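Local coordinates for amino acid ABC superfamily ATP binding cassette transporter, binding protein (Streptococcus pneumoniae, PDB 4H5G) that binds L-arginine in the cleft of a type II periplasmic-binding-protein fold and probably delivers it, as a membrane-anchored lipoprotein, to an amino acid ABC transporter, at residues P134-V138 and V168-E172; A124-K130 and A145-T151; S83-E87 and K195-A201; S104-K109 and A183-A188. All coordinates share one frame. Where two conformers were deposited one is given. Numbering follows the deposited sequence.

Contact 1 of 4, residues P134-V138 and V168-E172; sequences PESMV and VHMDE. With ARG (arginine), chain L.
A helix can be fixed to a sheet by a side-chain hydrogen bond as well as by packing, as residues 134-138 against 168-172 illustrate. The first segment is helical, the second mainly the strand 168-171; their short axes approach to 8.1 Å at 133°, with Pro-134 CA 5.7 Å from His-169 CA. Pro-134 offers its O to His-169 ND1 in a nearly linear hydrogen bond of 2.9 Å, the ring directed at the helix by chi1 t (-150°), while Pro-134 CB lies 4.1 Å from Met-170 N. That same Pro-134 O accepts a weak 3.3 Å bond from Val-138 N. Met-137 (chi1 m, chi2 t) sets CB 3.9 Å from CE1, at the edge of the His-169 ring, and Val-138 (t) brings CG2 to 3.6 Å from ND1 of His-169. Pro-134 CD packs 3.7 Å from CA of the bound arginine, and the ligand N donates to Asp-171 OD2 at 2.9 Å, an oxygen also bonded by Tyr-22; Asn-101 holds Asp-171 OD1. The contact contributes Pro-134 and Asp-171 to the arginine pocket. Around it, His-169 stacks on Phe-105 of strand 103-108, Met-170 faces helices 153-162 and 172-181, and strand 125-129 bonds to His-169 through Ala-127.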
loop_
_atom_site.group_PDB
_atom_site.type_symbol
_atom_site.label_atom_id
_atom_site.label_comp_id
_atom_site.label_asym_id
_atom_site.label_seq_id
_atom_site.Cartn_x
_atom_site.Cartn_y
_atom_site.Cartn_z
ATOM N N PRO A 134 -9.710 0.163 2.268
ATOM C CA PRO A 134 -10.671 -0.610 1.460
ATOM C C PRO A 134 -11.571 -1.528 2.297
ATOM O O PRO A 134 -12.725 -1.750 1.932
ATOM C CB PRO A 134 -9.768 -1.433 0.534
ATOM C CG PRO A 134 -8.531 -0.606 0.403
ATOM C CD PRO A 134 -8.331 0.026 1.760
ATOM N N GLU A 135 -11.048 -2.042 3.410
ATOM C CA GLU A 135 -11.866 -2.841 4.323
ATOM C C GLU A 135 -12.949 -1.990 4.981
ATOM O O GLU A 135 -14.134 -2.361 5.000
ATOM C CB GLU A 135 -10.995 -3.497 5.402
ATOM C CG GLU A 135 -11.790 -4.333 6.401
ATOM C CD GLU A 135 -10.970 -4.723 7.629
ATOM O OE1 GLU A 135 -11.138 -5.856 8.139
ATOM O OE2 GLU A 135 -10.158 -3.891 8.089
ATOM N N SER A 136 -12.537 -0.838 5.504
ATOM C CA SER A 136 -13.459 0.074 6.185
ATOM C C SER A 136 -14.576 0.522 5.256
ATOM O O SER A 136 -15.732 0.626 5.659
ATOM C CB SER A 136 -12.712 1.300 6.718
ATOM O OG SER A 136 -11.794 0.948 7.732
ATOM N N MET A 137 -14.212 0.801 4.012
ATOM C CA MET A 137 -15.167 1.275 3.013
ATOM C C MET A 137 -16.259 0.250 2.758
ATOM O O MET A 137 -17.436 0.591 2.646
ATOM C CB MET A 137 -14.430 1.613 1.709
ATOM C CG MET A 137 -13.548 2.842 1.832
ATOM S SD MET A 137 -12.558 3.071 0.351
ATOM C CE MET A 137 -13.834 3.535 -0.827
ATOM N N VAL A 138 -15.878 -1.018 2.673
ATOM C CA VAL A 138 -16.882 -2.062 2.476
ATOM C C VAL A 138 -17.814 -2.159 3.687
ATOM O O VAL A 138 -19.035 -2.237 3.534
ATOM C CB VAL A 138 -16.235 -3.429 2.188
ATOM C CG1 VAL A 138 -17.312 -4.520 2.139
ATOM C CG2 VAL A 138 -15.473 -3.394 0.860
ATOM N N VAL A 168 -12.388 -8.603 -4.664
ATOM C CA VAL A 168 -11.462 -8.159 -3.625
ATOM C C VAL A 168 -11.256 -6.656 -3.742
ATOM O O VAL A 168 -10.864 -6.163 -4.799
ATOM C CB VAL A 168 -10.094 -8.847 -3.756
ATOM C CG1 VAL A 168 -9.193 -8.438 -2.576
ATOM C CG2 VAL A 168 -10.242 -10.364 -3.792
ATOM N N HIS A 169 -11.516 -5.926 -2.657
ATOM C CA HIS A 169 -11.348 -4.467 -2.649
ATOM C C HIS A 169 -9.890 -4.125 -2.350
ATOM O O HIS A 169 -9.309 -4.661 -1.406
ATOM C CB HIS A 169 -12.245 -3.844 -1.570
ATOM C CG HIS A 169 -12.715 -2.459 -1.883
ATOM N ND1 HIS A 169 -12.925 -1.508 -0.906
ATOM C CD2 HIS A 169 -13.045 -1.869 -3.058
ATOM C CE1 HIS A 169 -13.354 -0.389 -1.468
ATOM N NE2 HIS A 169 -13.444 -0.583 -2.773
ATOM N N MET A 170 -9.298 -3.225 -3.141
ATOM C CA MET A 170 -7.875 -2.889 -2.979
ATOM C C MET A 170 -7.531 -1.596 -3.703
ATOM O O MET A 170 -8.309 -1.112 -4.510
ATOM C CB MET A 170 -6.998 -4.029 -3.517
ATOM C CG MET A 170 -7.137 -4.215 -5.034
ATOM S SD MET A 170 -6.162 -5.597 -5.671
ATOM C CE MET A 170 -6.977 -6.991 -4.912
ATOM N N ASP A 171 -6.357 -1.037 -3.429
ATOM C CA ASP A 171 -5.929 0.151 -4.169
ATOM C C ASP A 171 -5.858 -0.154 -5.661
ATOM O O ASP A 171 -5.396 -1.216 -6.052
ATOM C CB ASP A 171 -4.579 0.657 -3.647
ATOM C CG ASP A 171 -4.716 1.358 -2.308
ATOM O OD1 ASP A 171 -5.084 2.548 -2.313
ATOM O OD2 ASP A 171 -4.500 0.713 -1.258
ATOM N N GLU A 172 -6.337 0.769 -6.492
ATOM C CA GLU A 172 -6.406 0.518 -7.944
ATOM C C GLU A 172 -5.103 0.028 -8.631
ATOM O O GLU A 172 -5.153 -0.905 -9.442
ATOM C CB GLU A 172 -6.998 1.726 -8.698
ATOM C CG GLU A 172 -6.913 1.566 -10.216
ATOM C CD GLU A 172 -7.820 2.514 -10.969
ATOM O OE1 GLU A 172 -7.393 3.652 -11.250
ATOM O OE2 GLU A 172 -8.960 2.118 -11.289
HETATM N N ARG L . -4.160 2.129 1.198
HETATM C CA ARG L . -4.797 1.195 2.138
HETATM C C ARG L . -4.617 1.651 3.568
HETATM O O ARG L . -3.746 2.477 3.890
HETATM C CB ARG L . -4.240 -0.226 1.969
HETATM C CG ARG L . -2.717 -0.324 1.998
HETATM C CD ARG L . -2.250 -1.786 2.047
HETATM N NE ARG L . -0.792 -1.895 1.899
HETATM C CZ ARG L . -0.113 -3.038 1.856
HETATM N NH1 ARG L . 1.211 -3.025 1.709
HETATM N NH2 ARG L . -0.762 -4.192 1.959
HETATM O OXT ARG L . -5.355 1.203 4.449
#

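Contact 2 of 4, residues A124-K130 and A145-T151; sequences ANIAAQK and AQLTSLT. With ARG (arginine), chain L; SO4 (sulfate ion), chain C.
Parallel strands joined by a helix are the repeating element of alpha/beta domains, and residues 124-130 with 145-151 form the strand pair of such a beta-alpha-beta unit. Both backbones are extended, their axes 4.6 Å apart and 29° from parallel, in register from Ile-126 beside Leu-147 (CA-CA 4.9 Å) to Gln-129 beside Leu-150 (5.0 Å). The ladder runs Ile-126 N to Gln-146 O (3.0 Å), Thr-148 N to Ile-126 O (2.8 Å), Ala-128 N to Thr-148 O (3.1 Å), Leu-150 N to Ala-128 O (2.9 Å) and Lys-130 N to Leu-150 O (2.9 Å). Small residues make the hollows. On the face of Ile-126 and Ala-128, Leu-147 (chi1 t, chi2 p) leans across so that its CD1 lies 4.0 Å from Ala-128 CB and 4.2 Å from Ile-126 CG2; Ile-126 CD1 meets Ala-145 CB at 3.9 Å. On the other face Leu-150 CD1 lies over Ala-127 CB at 4.2 Å. Extended Gln-129 (t, t) ends the strand at the ligand: NE2 donates to Thr-151 O (3.0 Å) and OE1 accepts from arginine NH2 (3.0 Å). Thr-151 N bonds O1 of a sulfate ion, probably from the crystallisation liquor, at 2.8 Å. Strand 146-150 edges the sheet, 125-129 continues it to 167-171; helix 133-141 covers the Ile-126 and Leu-147 face, and helix 153-162 packs on Leu-150 and Gln-129.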
loop_
_atom_site.group_PDB
_atom_site.type_symbol
_atom_site.label_atom_id
_atom_site.label_comp_id
_atom_site.label_asym_id
_atom_site.label_seq_id
_atom_site.Cartn_x
_atom_site.Cartn_y
_atom_site.Cartn_z
ATOM N N ALA A 124 -22.520 -10.319 -3.121
ATOM C CA ALA A 124 -21.335 -11.111 -3.442
ATOM C C ALA A 124 -20.504 -11.408 -2.193
ATOM O O ALA A 124 -20.693 -10.786 -1.147
ATOM C CB ALA A 124 -20.493 -10.392 -4.480
ATOM N N ASN A 125 -19.602 -12.379 -2.304
ATOM C CA ASN A 125 -18.588 -12.587 -1.277
ATOM C C ASN A 125 -17.426 -11.644 -1.526
ATOM O O ASN A 125 -16.693 -11.799 -2.500
ATOM C CB ASN A 125 -18.095 -14.037 -1.292
ATOM C CG ASN A 125 -19.182 -15.012 -0.941
ATOM O OD1 ASN A 125 -20.070 -14.697 -0.156
ATOM N ND2 ASN A 125 -19.134 -16.207 -1.539
ATOM N N ILE A 126 -17.271 -10.653 -0.651
ATOM C CA ILE A 126 -16.234 -9.644 -0.819
ATOM C C ILE A 126 -15.111 -9.916 0.176
ATOM O O ILE A 126 -15.371 -10.304 1.320
ATOM C CB ILE A 126 -16.812 -8.225 -0.605
ATOM C CG1 ILE A 126 -17.965 -7.970 -1.588
ATOM C CG2 ILE A 126 -15.724 -7.150 -0.757
ATOM C CD1 ILE A 126 -18.564 -6.565 -1.483
ATOM N N ALA A 127 -13.871 -9.742 -0.277
ATOM C CA ALA A 127 -12.704 -9.813 0.605
ATOM C C ALA A 127 -12.000 -8.454 0.654
ATOM O O ALA A 127 -11.985 -7.708 -0.327
ATOM C CB ALA A 127 -11.746 -10.896 0.131
ATOM N N ALA A 128 -11.415 -8.130 1.803
ATOM C CA ALA A 128 -10.571 -6.938 1.917
ATOM C C ALA A 128 -9.511 -7.208 2.969
ATOM O O ALA A 128 -9.614 -8.177 3.717
ATOM C CB ALA A 128 -11.394 -5.726 2.287
ATOM N N GLN A 129 -8.505 -6.345 3.034
ATOM C CA GLN A 129 -7.363 -6.585 3.921
ATOM C C GLN A 129 -7.618 -6.010 5.310
ATOM O O GLN A 129 -8.082 -4.879 5.446
ATOM C CB GLN A 129 -6.102 -5.967 3.316
ATOM C CG GLN A 129 -4.830 -6.218 4.103
ATOM C CD GLN A 129 -3.593 -5.964 3.267
ATOM O OE1 GLN A 129 -3.553 -5.033 2.451
ATOM N NE2 GLN A 129 -2.570 -6.798 3.459
ATOM N N LYS A 130 -7.313 -6.792 6.346
ATOM C CA LYS A 130 -7.497 -6.346 7.731
ATOM C C LYS A 130 -6.732 -5.075 7.998
ATOM O O LYS A 130 -5.564 -4.971 7.632
ATOM C CB LYS A 130 -6.968 -7.407 8.711
ATOM C CG LYS A 130 -7.830 -8.654 8.799
ATOM C CD LYS A 130 -7.299 -9.648 9.840
ATOM C CE LYS A 130 -8.240 -10.846 9.954
ATOM N NZ LYS A 130 -7.795 -11.861 10.951
ATOM N N ALA A 145 -23.160 -6.913 2.780
ATOM C CA ALA A 145 -22.355 -7.875 2.040
ATOM C C ALA A 145 -21.601 -8.794 3.004
ATOM O O ALA A 145 -21.228 -8.386 4.107
ATOM C CB ALA A 145 -21.391 -7.162 1.095
ATOM N N GLN A 146 -21.400 -10.038 2.577
ATOM C CA GLN A 146 -20.544 -10.977 3.290
ATOM C C GLN A 146 -19.100 -10.560 3.088
ATOM O O GLN A 146 -18.519 -10.800 2.019
ATOM C CB GLN A 146 -20.721 -12.388 2.731
ATOM C CG GLN A 146 -22.125 -12.941 2.852
ATOM C CD GLN A 146 -22.595 -13.008 4.289
ATOM O OE1 GLN A 146 -21.817 -13.314 5.196
ATOM N NE2 GLN A 146 -23.873 -12.715 4.509
ATOM N N LEU A 147 -18.513 -9.940 4.103
ATOM C CA LEU A 147 -17.132 -9.474 3.991
ATOM C C LEU A 147 -16.196 -10.419 4.717
ATOM O O LEU A 147 -16.387 -10.704 5.899
ATOM C CB LEU A 147 -16.996 -8.071 4.584
ATOM C CG LEU A 147 -15.563 -7.536 4.683
ATOM C CD1 LEU A 147 -14.894 -7.430 3.312
ATOM C CD2 LEU A 147 -15.546 -6.171 5.397
ATOM N N THR A 148 -15.189 -10.910 4.008
ATOM C CA THR A 148 -14.134 -11.706 4.630
ATOM C C THR A 148 -12.902 -10.817 4.750
ATOM O O THR A 148 -12.370 -10.360 3.747
ATOM C CB THR A 148 -13.780 -12.937 3.773
ATOM O OG1 THR A 148 -14.936 -13.783 3.646
ATOM C CG2 THR A 148 -12.638 -13.733 4.410
ATOM N N SER A 149 -12.446 -10.562 5.975
ATOM C CA SER A 149 -11.245 -9.746 6.155
ATOM C C SER A 149 -10.050 -10.678 6.270
ATOM O O SER A 149 -10.063 -11.607 7.074
ATOM C CB SER A 149 -11.358 -8.872 7.409
ATOM O OG SER A 149 -12.387 -7.913 7.284
ATOM N N LEU A 150 -9.022 -10.436 5.467
ATOM C CA LEU A 150 -7.850 -11.306 5.457
ATOM C C LEU A 150 -6.602 -10.509 5.762
ATOM O O LEU A 150 -6.483 -9.360 5.368
ATOM C CB LEU A 150 -7.732 -11.982 4.091
ATOM C CG LEU A 150 -8.925 -12.915 3.857
ATOM C CD1 LEU A 150 -9.091 -13.217 2.381
ATOM C CD2 LEU A 150 -8.753 -14.198 4.649
ATOM N N THR A 151 -5.657 -11.121 6.462
ATOM C CA THR A 151 -4.437 -10.402 6.836
ATOM C C THR A 151 -3.560 -10.044 5.632
ATOM O O THR A 151 -3.074 -8.925 5.528
ATOM C CB THR A 151 -3.612 -11.240 7.828
ATOM O OG1 THR A 151 -4.401 -11.507 8.996
ATOM C CG2 THR A 151 -2.364 -10.503 8.239
HETATM N N ARG L . -4.160 2.129 1.198
HETATM C CA ARG L . -4.797 1.195 2.138
HETATM C C ARG L . -4.617 1.651 3.568
HETATM O O ARG L . -3.746 2.477 3.890
HETATM C CB ARG L . -4.240 -0.226 1.969
HETATM C CG ARG L . -2.717 -0.324 1.998
HETATM C CD ARG L . -2.250 -1.786 2.047
HETATM N NE ARG L . -0.792 -1.895 1.899
HETATM C CZ ARG L . -0.113 -3.038 1.856
HETATM N NH1 ARG L . 1.211 -3.025 1.709
HETATM N NH2 ARG L . -0.762 -4.192 1.959
HETATM O OXT ARG L . -5.355 1.203 4.449
HETATM S S SO4 C . -6.140 -14.604 8.456
HETATM O O1 SO4 C . -6.216 -13.757 7.274
HETATM O O2 SO4 C . -7.459 -14.682 9.087
HETATM O O3 SO4 C . -5.703 -15.937 8.045
HETATM O O4 SO4 C . -5.185 -14.039 9.415
HETATM O O HOH W 1 -22.995 -10.878 0.278
HETATM O O HOH W 2 -3.326 -6.820 7.334
#

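Contact 3 of 4, residues S83-E87 and K195-A201; sequences SATDE and KDGDANA. With ARG (arginine), chain L.
This loop-to-loop contact, with a single backbone bridge at its centre, joins the turn and helix start at 83-87, whose Ser-83 binds the ligand, to the irregular segment 195-201 before strand 203-205. Ser-83 pairs with Asn-200 (CA-CA 4.6 Å), and Ala-84 N donates to Ala-199 O at 3.0 Å. Ala-84 (phi/psi -84/76) centres an inverse gamma turn, and its CB packs 4.0 Å from Ala-201 CB. Asp-198 (phi 57°) brings OD2 to 3.4 Å from Thr-85 CG2; a water links this OD2 (2.5 Å) to Asp-86 N (2.9 Å). A surface salt bridge joins Glu-87 to Lys-195, but the modelled atoms lie too close, so both placements are uncertain. Thr-85 (p) N-caps the following helix, its OG1 bonding Arg-88 N. Ser-83 N donates to arginine O at 2.8 Å, while Ser-83 OG accepts from the ligand N at 3.1 Å. A backbone NH and a hydroxyl reading the carboxylate and amino groups, beside Arg-88, are characteristic of amino-acid sites in family 3 solute-binding proteins.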
loop_
_atom_site.group_PDB
_atom_site.type_symbol
_atom_site.label_atom_id
_atom_site.label_comp_id
_atom_site.label_asym_id
_atom_site.label_seq_id
_atom_site.Cartn_x
_atom_site.Cartn_y
_atom_site.Cartn_z
ATOM N N SER A 83 -2.763 5.069 3.282
ATOM C CA SER A 83 -3.674 6.215 3.173
ATOM C C SER A 83 -3.548 7.147 4.384
ATOM O O SER A 83 -3.688 6.715 5.525
ATOM C CB SER A 83 -5.118 5.711 3.062
ATOM O OG SER A 83 -5.294 4.868 1.944
ATOM N N ALA A 84 -3.318 8.437 4.141
ATOM C CA ALA A 84 -3.188 9.391 5.247
ATOM C C ALA A 84 -4.567 9.872 5.723
ATOM O O ALA A 84 -4.985 11.005 5.449
ATOM C CB ALA A 84 -2.305 10.565 4.836
ATOM N N THR A 85 -5.261 9.011 6.466
ATOM C CA THR A 85 -6.626 9.325 6.914
ATOM C C THR A 85 -6.652 10.250 8.129
ATOM O O THR A 85 -5.680 10.338 8.874
ATOM C CB THR A 85 -7.385 8.037 7.271
ATOM O OG1 THR A 85 -6.805 7.474 8.452
ATOM C CG2 THR A 85 -7.289 7.020 6.131
ATOM N N ASP A 86 -7.780 10.925 8.330
ATOM C CA ASP A 86 -7.943 11.788 9.495
ATOM C C ASP A 86 -7.747 10.999 10.791
ATOM O O ASP A 86 -7.111 11.479 11.730
ATOM C CB ASP A 86 -9.320 12.456 9.472
ATOM C CG ASP A 86 -9.431 13.533 8.408
ATOM O OD1 ASP A 86 -8.390 14.029 7.930
ATOM O OD2 ASP A 86 -10.571 13.895 8.050
ATOM N N GLU A 87 -8.281 9.780 10.816
ATOM C CA GLU A 87 -8.185 8.904 11.986
ATOM C C GLU A 87 -6.722 8.605 12.291
ATOM O O GLU A 87 -6.260 8.701 13.434
ATOM C CB GLU A 87 -8.951 7.594 11.745
ATOM C CG GLU A 87 -10.473 7.741 11.636
ATOM C CD GLU A 87 -10.917 8.622 10.471
ATOM O OE1 GLU A 87 -10.285 8.550 9.393
ATOM O OE2 GLU A 87 -11.886 9.399 10.642
ATOM N N LYS A 195 -13.323 8.520 0.207
ATOM C CA LYS A 195 -12.979 9.597 1.135
ATOM C C LYS A 195 -12.126 10.645 0.431
ATOM O O LYS A 195 -10.957 10.403 0.115
ATOM C CB LYS A 195 -12.221 9.021 2.348
ATOM C CG LYS A 195 -12.558 9.656 3.708
ATOM C CD LYS A 195 -11.842 8.944 4.870
ATOM C CE LYS A 195 -12.234 9.530 6.238
ATOM N NZ LYS A 195 -11.370 9.037 7.361
ATOM N N ASP A 196 -12.726 11.801 0.167
ATOM C CA ASP A 196 -12.028 12.888 -0.502
ATOM C C ASP A 196 -10.758 13.245 0.264
ATOM O O ASP A 196 -10.728 13.218 1.499
ATOM C CB ASP A 196 -12.961 14.085 -0.689
ATOM C CG ASP A 196 -14.243 13.703 -1.409
ATOM O OD1 ASP A 196 -14.264 12.612 -2.018
ATOM O OD2 ASP A 196 -15.223 14.479 -1.368
ATOM N N GLY A 197 -9.704 13.550 -0.482
ATOM C CA GLY A 197 -8.366 13.550 0.072
ATOM C C GLY A 197 -7.919 12.106 0.222
ATOM O O GLY A 197 -8.338 11.233 -0.544
ATOM N N ASP A 198 -7.080 11.854 1.222
ATOM C CA ASP A 198 -6.532 10.524 1.486
ATOM C C ASP A 198 -5.776 9.941 0.299
ATOM O O ASP A 198 -6.303 9.180 -0.516
ATOM C CB ASP A 198 -7.598 9.587 2.050
ATOM C CG ASP A 198 -8.225 10.143 3.310
ATOM O OD1 ASP A 198 -8.163 11.376 3.490
ATOM O OD2 ASP A 198 -8.761 9.366 4.124
ATOM N N ALA A 199 -4.524 10.364 0.231
ATOM C CA ALA A 199 -3.547 9.897 -0.724
ATOM C C ALA A 199 -2.569 9.067 0.086
ATOM O O ALA A 199 -2.611 9.103 1.320
ATOM C CB ALA A 199 -2.849 11.092 -1.322
ATOM N N ASN A 200 -1.684 8.336 -0.584
ATOM C CA ASN A 200 -0.605 7.629 0.098
ATOM C C ASN A 200 0.437 8.585 0.664
ATOM O O ASN A 200 0.857 9.511 -0.009
ATOM C CB ASN A 200 0.083 6.682 -0.885
ATOM C CG ASN A 200 -0.883 5.705 -1.488
ATOM O OD1 ASN A 200 -1.366 4.796 -0.801
ATOM N ND2 ASN A 200 -1.211 5.899 -2.765
ATOM N N ALA A 201 0.865 8.353 1.902
ATOM C CA ALA A 201 1.939 9.157 2.484
ATOM C C ALA A 201 2.810 8.294 3.384
ATOM O O ALA A 201 2.438 7.184 3.734
ATOM C CB ALA A 201 1.357 10.336 3.252
HETATM N N ARG L . -4.160 2.129 1.198
HETATM C CA ARG L . -4.797 1.195 2.138
HETATM C C ARG L . -4.617 1.651 3.568
HETATM O O ARG L . -3.746 2.477 3.890
HETATM C CB ARG L . -4.240 -0.226 1.969
HETATM C CG ARG L . -2.717 -0.324 1.998
HETATM C CD ARG L . -2.250 -1.786 2.047
HETATM N NE ARG L . -0.792 -1.895 1.899
HETATM C CZ ARG L . -0.113 -3.038 1.856
HETATM N NH1 ARG L . 1.211 -3.025 1.709
HETATM N NH2 ARG L . -0.762 -4.192 1.959
HETATM O OXT ARG L . -5.355 1.203 4.449
HETATM O O HOH W 3 -9.484 10.852 6.042
#

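Contact 4 of 4, residues S104-K109 and A183-A188; sequences SFLVHK and AGLAVA. Unlike the reference sequence in segment 104-109: His-108 (reference Arg).
Both segments are extended over 104-108 and 185-187 and run antiparallel, with short axes 4.6 Å apart at 147°. Val-107 and Ala-186 form the hydrogen-bonded pair: Val-107 N to Ala-186 O is 2.9 Å and Ala-186 N to Val-107 O 2.8 Å. It is flanked by the non-hydrogen-bonded pairs Leu-106 with Val-187 (CA-CA 4.8 Å) and His-108 with Leu-185 (4.5 Å). Further bonds run from Ala-188 N to Phe-105 O (2.9 Å) and from Lys-109 N to Gly-184 O (2.7 Å). Strand 103-108, antiparallel to both of its neighbours and set between 167-171 and the edge strand 185-187, gives the mixed sheet of a type II periplasmic-binding-protein domain. Leu-106 (t, p) and Val-187 (t) point to the face covered by helices 153-162 and 172-181, with Leu-106 CD1 4.1 Å from Leu-185 CB. On the reverse face Val-107 CG1 lies 4.1 Å from Ala-188 CB, and Phe-105 CB meets that same CB at 4.0 Å. Lys-109 folds back (chi3 m) so that NZ donates to Ala-183 O at a short 2.5 Å. His-108, where the reference has Arg, bonds Leu-160 O through NE2.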
loop_
_atom_site.group_PDB
_atom_site.type_symbol
_atom_site.label_atom_id
_atom_site.label_comp_id
_atom_site.label_asym_id
_atom_site.label_seq_id
_atom_site.Cartn_x
_atom_site.Cartn_y
_atom_site.Cartn_z
ATOM N N SER A 104 -10.447 0.068 -6.045
ATOM C CA SER A 104 -11.146 -0.764 -7.015
ATOM C C SER A 104 -11.435 -2.153 -6.496
ATOM O O SER A 104 -10.899 -2.573 -5.468
ATOM C CB SER A 104 -10.286 -0.908 -8.273
ATOM O OG SER A 104 -9.925 0.346 -8.797
ATOM N N PHE A 105 -12.259 -2.884 -7.243
ATOM C CA PHE A 105 -12.484 -4.294 -6.950
ATOM C C PHE A 105 -11.815 -5.126 -8.033
ATOM O O PHE A 105 -11.961 -4.840 -9.222
ATOM C CB PHE A 105 -13.984 -4.613 -6.949
ATOM C CG PHE A 105 -14.734 -4.027 -5.791
ATOM C CD1 PHE A 105 -14.786 -4.691 -4.584
ATOM C CD2 PHE A 105 -15.409 -2.827 -5.913
ATOM C CE1 PHE A 105 -15.488 -4.158 -3.518
ATOM C CE2 PHE A 105 -16.106 -2.287 -4.843
ATOM C CZ PHE A 105 -16.146 -2.957 -3.650
ATOM N N LEU A 106 -11.076 -6.145 -7.618
ATOM C CA LEU A 106 -10.545 -7.143 -8.539
ATOM C C LEU A 106 -11.556 -8.284 -8.597
ATOM O O LEU A 106 -12.007 -8.773 -7.554
ATOM C CB LEU A 106 -9.195 -7.658 -8.019
ATOM C CG LEU A 106 -8.447 -8.640 -8.925
ATOM C CD1 LEU A 106 -7.916 -7.945 -10.185
ATOM C CD2 LEU A 106 -7.285 -9.308 -8.150
ATOM N N VAL A 107 -11.930 -8.691 -9.815
ATOM C CA VAL A 107 -12.901 -9.764 -10.028
ATOM C C VAL A 107 -12.418 -10.707 -11.135
ATOM O O VAL A 107 -11.398 -10.462 -11.776
ATOM C CB VAL A 107 -14.295 -9.207 -10.437
ATOM C CG1 VAL A 107 -14.918 -8.372 -9.310
ATOM C CG2 VAL A 107 -14.200 -8.387 -11.754
ATOM N N HIS A 108 -13.161 -11.780 -11.356
ATOM C CA HIS A 108 -12.917 -12.637 -12.512
ATOM C C HIS A 108 -13.313 -11.885 -13.773
ATOM O O HIS A 108 -14.314 -11.157 -13.780
ATOM C CB HIS A 108 -13.722 -13.932 -12.404
ATOM C CG HIS A 108 -13.194 -14.884 -11.380
ATOM N ND1 HIS A 108 -12.178 -15.777 -11.648
ATOM C CD2 HIS A 108 -13.536 -15.079 -10.084
ATOM C CE1 HIS A 108 -11.923 -16.485 -10.560
ATOM N NE2 HIS A 108 -12.730 -16.078 -9.595
ATOM N N LYS A 109 -12.540 -12.060 -14.840
ATOM C CA LYS A 109 -12.850 -11.436 -16.129
ATOM C C LYS A 109 -14.271 -11.764 -16.579
ATOM O O LYS A 109 -14.967 -10.908 -17.126
ATOM C CB LYS A 109 -11.832 -11.893 -17.180
ATOM C CG LYS A 109 -11.803 -11.063 -18.459
ATOM C CD LYS A 109 -10.550 -11.379 -19.283
ATOM C CE LYS A 109 -9.286 -10.896 -18.578
ATOM N NZ LYS A 109 -8.049 -11.452 -19.200
ATOM N N ALA A 183 -4.217 -14.081 -16.180
ATOM C CA ALA A 183 -5.184 -14.236 -17.276
ATOM C C ALA A 183 -6.676 -14.038 -16.950
ATOM O O ALA A 183 -7.398 -13.384 -17.709
ATOM C CB ALA A 183 -4.976 -15.587 -17.967
ATOM N N GLY A 184 -7.138 -14.620 -15.847
ATOM C CA GLY A 184 -8.567 -14.699 -15.573
ATOM C C GLY A 184 -9.160 -13.561 -14.766
ATOM O O GLY A 184 -10.326 -13.615 -14.378
ATOM N N LEU A 185 -8.363 -12.519 -14.550
ATOM C CA LEU A 185 -8.705 -11.447 -13.609
ATOM C C LEU A 185 -8.881 -10.100 -14.298
ATOM O O LEU A 185 -8.310 -9.850 -15.362
ATOM C CB LEU A 185 -7.651 -11.340 -12.504
ATOM C CG LEU A 185 -7.417 -12.672 -11.781
ATOM C CD1 LEU A 185 -6.325 -12.556 -10.709
ATOM C CD2 LEU A 185 -8.716 -13.192 -11.178
ATOM N N ALA A 186 -9.674 -9.231 -13.678
ATOM C CA ALA A 186 -9.963 -7.928 -14.255
ATOM C C ALA A 186 -10.395 -6.953 -13.180
ATOM O O ALA A 186 -10.780 -7.352 -12.093
ATOM C CB ALA A 186 -11.041 -8.053 -15.324
ATOM N N VAL A 187 -10.330 -5.669 -13.493
ATOM C CA VAL A 187 -10.817 -4.647 -12.578
ATOM C C VAL A 187 -12.294 -4.385 -12.872
ATOM O O VAL A 187 -12.663 -4.140 -14.018
ATOM C CB VAL A 187 -10.000 -3.363 -12.744
ATOM C CG1 VAL A 187 -10.479 -2.286 -11.764
ATOM C CG2 VAL A 187 -8.505 -3.662 -12.558
ATOM N N ALA A 188 -13.136 -4.451 -11.840
ATOM C CA ALA A 188 -14.579 -4.222 -11.991
ATOM C C ALA A 188 -14.830 -2.778 -12.419
ATOM O O ALA A 188 -14.018 -1.905 -12.141
ATOM C CB ALA A 188 -15.299 -4.529 -10.695
HETATM O O HOH W 4 -13.570 -1.376 -9.445
HETATM O O HOH W 5 -10.880 -16.350 -13.970
HETATM O O HOH W 6 -6.312 -10.514 -16.952
#

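In the fold
A binding site can be assembled from segments far apart in sequence, as here. Contacts 1, 2 and 4 share one five-stranded sheet, ordered 146-150, 125-129, 167-171, 103-108, 185-187: contact 2 joins two strands at one edge, contact 4 those at the other, their centres about 15 Å apart, and contact 1 sets helix 133-141 on the middle strand. Contacts 1 and 2 alternate along the chain, their centres about 9 Å apart; both fall between the segments of contact 4, which lies within contact 3. The centre of contact 3 lies about 13 Å from that of contact 1 and about 25 Å from that of contact 4. Contacts 1, 2 and 3 touch the arginine.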